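Local coordinates for uncharacterized protein (PDB 4IRT) that is of unknown function but carries a BNR repeat-like, beta-propeller domain and is thought to be a neuraminidase, which would cleave sialic acids from glycans, at residues Y99-A104 with D112-T117. Sequence-based numbering, arbitrary orientation. Where two conformers were deposited one is given.
Sequences YCRSIA and DKMPMT. With EDO (1,2-ethanediol), chain J.
M114 N donates to Y99 O (2.8 Å, N-H...O angle 156°) in the one direct hydrogen bond between the segments, and K113 CA approaches the same oxygen at 3.2 Å as a CA-H...O contact. Waters join Y99 N to M114 O and R101 N to D112 O.

Methionine's long, flexible chain suits a flat surface; here selenium replaces sulfur. M116 crosses Y99 at about a right angle, its CE over one ring face, offset toward the rim, 3.7 Å from the centroid: a CH-pi contact, with SE farther off in a Met-aromatic approach. M114 O lies at the ring edge, in plane, and M114 CE makes apolar contact with Y99 CE2. Small C100 lets the K113 backbone come close, SG meeting K113 CA and CG.

R101 has a second conformer; in the modelled one, M114, turned at chi3 (-70°), packs CE 3.5 Å above the guanidinium centre in van der Waals contact, and a third water joins R101 NH1 to P115 O.

Tyrosine pairs a broad ring with a polar tip: Y99 OH bonds H87 and W163 and, in that conformer, R101 NH1. An alanine here would probably leave M116 CE without its aromatic face and H87 and W163 without their hydroxyl partner.

Strand 99-101 borders a three-stranded antiparallel sheet, probably one propeller blade, beside strand 86-90; the loop running on to strand 124-131 of the next sheet packs on this outermost strand, K113 reaching N98.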
loop_
_atom_site.group_PDB
_atom_site.type_symbol
_atom_site.label_atom_id
_atom_site.label_comp_id
_atom_site.label_asym_id
_atom_site.label_seq_id
_atom_site.Cartn_x
_atom_site.Cartn_y
_atom_site.Cartn_z
ATOM N N TYR A 99 5.368 -15.776 7.964
ATOM C CA TYR A 99 4.121 -16.014 7.253
ATOM C C TYR A 99 3.297 -17.090 7.976
ATOM O O TYR A 99 3.810 -18.193 8.268
ATOM C CB TYR A 99 4.417 -16.456 5.811
ATOM C CG TYR A 99 3.226 -17.021 5.101
ATOM C CD1 TYR A 99 2.054 -16.278 4.959
ATOM C CD2 TYR A 99 3.249 -18.311 4.585
ATOM C CE1 TYR A 99 0.949 -16.801 4.301
ATOM C CE2 TYR A 99 2.162 -18.840 3.924
ATOM C CZ TYR A 99 1.007 -18.096 3.793
ATOM O OH TYR A 99 -0.072 -18.622 3.135
ATOM N N CYS A 100 2.045 -16.756 8.265
ATOM C CA CYS A 100 1.109 -17.642 8.941
ATOM C C CYS A 100 -0.233 -17.575 8.266
ATOM O O CYS A 100 -0.545 -16.597 7.534
ATOM C CB CYS A 100 0.867 -17.171 10.357
ATOM S SG CYS A 100 2.362 -17.182 11.314
ATOM N N ARG A 101 -1.071 -18.563 8.595
ATOM C CA ARG A 101 -2.443 -18.620 8.081
ATOM C C ARG A 101 -3.365 -19.006 9.210
ATOM O O ARG A 101 -2.956 -19.700 10.137
ATOM C CB ARG A 101 -2.602 -19.686 6.994
ATOM C CG ARG A 101 -2.159 -19.302 5.593
ATOM C CD ARG A 101 -2.650 -20.328 4.574
ATOM N NE ARG A 101 -2.154 -21.693 4.805
ATOM C CZ ARG A 101 -1.156 -22.294 4.146
ATOM N NH1 ARG A 101 -0.469 -21.678 3.194
ATOM N NH2 ARG A 101 -0.835 -23.543 4.455
ATOM N N SER A 102 -4.620 -18.558 9.120
ATOM C CA SER A 102 -5.708 -19.005 9.995
ATOM C C SER A 102 -5.715 -20.504 10.105
ATOM O O SER A 102 -5.508 -21.206 9.103
ATOM C CB SER A 102 -7.069 -18.621 9.395
ATOM O OG SER A 102 -7.288 -17.251 9.418
ATOM N N ILE A 103 -6.031 -21.020 11.293
ATOM C CA ILE A 103 -6.165 -22.475 11.469
ATOM C C ILE A 103 -7.464 -23.011 10.845
ATOM O O ILE A 103 -7.587 -24.195 10.613
ATOM C CB ILE A 103 -6.103 -22.896 12.958
ATOM C CG1 ILE A 103 -7.291 -22.358 13.756
ATOM C CG2 ILE A 103 -4.789 -22.444 13.601
ATOM C CD1 ILE A 103 -7.303 -22.886 15.190
ATOM N N ALA A 104 -8.419 -22.124 10.574
ATOM C CA ALA A 104 -9.716 -22.486 10.021
ATOM C C ALA A 104 -10.310 -21.242 9.344
ATOM O O ALA A 104 -9.852 -20.128 9.618
ATOM C CB ALA A 104 -10.651 -22.969 11.139
ATOM N N ASP A 112 1.646 -22.184 12.979
ATOM C CA ASP A 112 3.062 -21.875 12.995
ATOM C C ASP A 112 3.455 -21.089 11.738
ATOM O O ASP A 112 2.774 -21.137 10.701
ATOM C CB ASP A 112 3.905 -23.158 13.051
ATOM C CG ASP A 112 3.620 -24.024 14.267
ATOM O OD1 ASP A 112 3.033 -23.577 15.260
ATOM O OD2 ASP A 112 4.034 -25.183 14.229
ATOM N N LYS A 113 4.580 -20.388 11.847
ATOM C CA LYS A 113 5.241 -19.776 10.687
ATOM C C LYS A 113 5.579 -20.859 9.663
ATOM O O LYS A 113 6.017 -21.957 10.041
ATOM C CB LYS A 113 6.500 -19.023 11.139
ATOM C CG LYS A 113 6.214 -17.761 11.949
ATOM C CD LYS A 113 7.469 -17.045 12.393
ATOM C CE LYS A 113 7.114 -15.770 13.169
ATOM N NZ LYS A 113 8.320 -15.070 13.732
HETATM N N MSE A 114 5.329 -20.561 8.385
HETATM C CA MSE A 114 5.514 -21.477 7.273
HETATM C C MSE A 114 6.264 -20.819 6.131
HETATM O O MSE A 114 6.224 -19.605 5.975
HETATM C CB MSE A 114 4.173 -21.869 6.650
HETATM C CG MSE A 114 3.295 -22.595 7.641
HETATM SE SE MSE A 114 1.544 -22.930 6.793
HETATM C CE MSE A 114 0.860 -21.131 6.714
ATOM N N PRO A 115 6.951 -21.625 5.309
ATOM C CA PRO A 115 7.478 -21.124 4.058
ATOM C C PRO A 115 6.373 -20.938 3.036
ATOM O O PRO A 115 5.244 -21.410 3.246
ATOM C CB PRO A 115 8.440 -22.232 3.611
ATOM C CG PRO A 115 7.871 -23.490 4.179
ATOM C CD PRO A 115 7.171 -23.083 5.461
HETATM N N MSE A 116 6.684 -20.232 1.950
HETATM C CA MSE A 116 5.806 -20.177 0.803
HETATM C C MSE A 116 6.342 -21.168 -0.197
HETATM O O MSE A 116 5.786 -22.272 -0.330
HETATM C CB MSE A 116 5.695 -18.747 0.277
HETATM C CG MSE A 116 4.809 -17.898 1.210
HETATM SE SE MSE A 116 4.858 -16.047 0.549
HETATM C CE MSE A 116 3.404 -15.390 1.685
ATOM N N THR A 117 7.434 -20.827 -0.881
ATOM C CA THR A 117 8.118 -21.801 -1.782
ATOM C C THR A 117 9.410 -22.366 -1.188
ATOM O O THR A 117 9.992 -23.337 -1.703
ATOM C CB THR A 117 8.433 -21.155 -3.129
ATOM O OG1 THR A 117 9.523 -20.235 -2.990
ATOM C CG2 THR A 117 7.221 -20.427 -3.632
HETATM C C1 EDO J . 0.708 -24.523 10.959
HETATM O O1 EDO J . 0.768 -24.792 12.367
HETATM C C2 EDO J . 1.822 -25.244 10.236
HETATM O O2 EDO J . 1.348 -26.538 9.881
HETATM O O HOH W 1 7.340 -17.978 8.006
HETATM O O HOH W 2 0.102 -20.790 9.987
HETATM O O HOH W 3 2.546 -22.364 2.622
#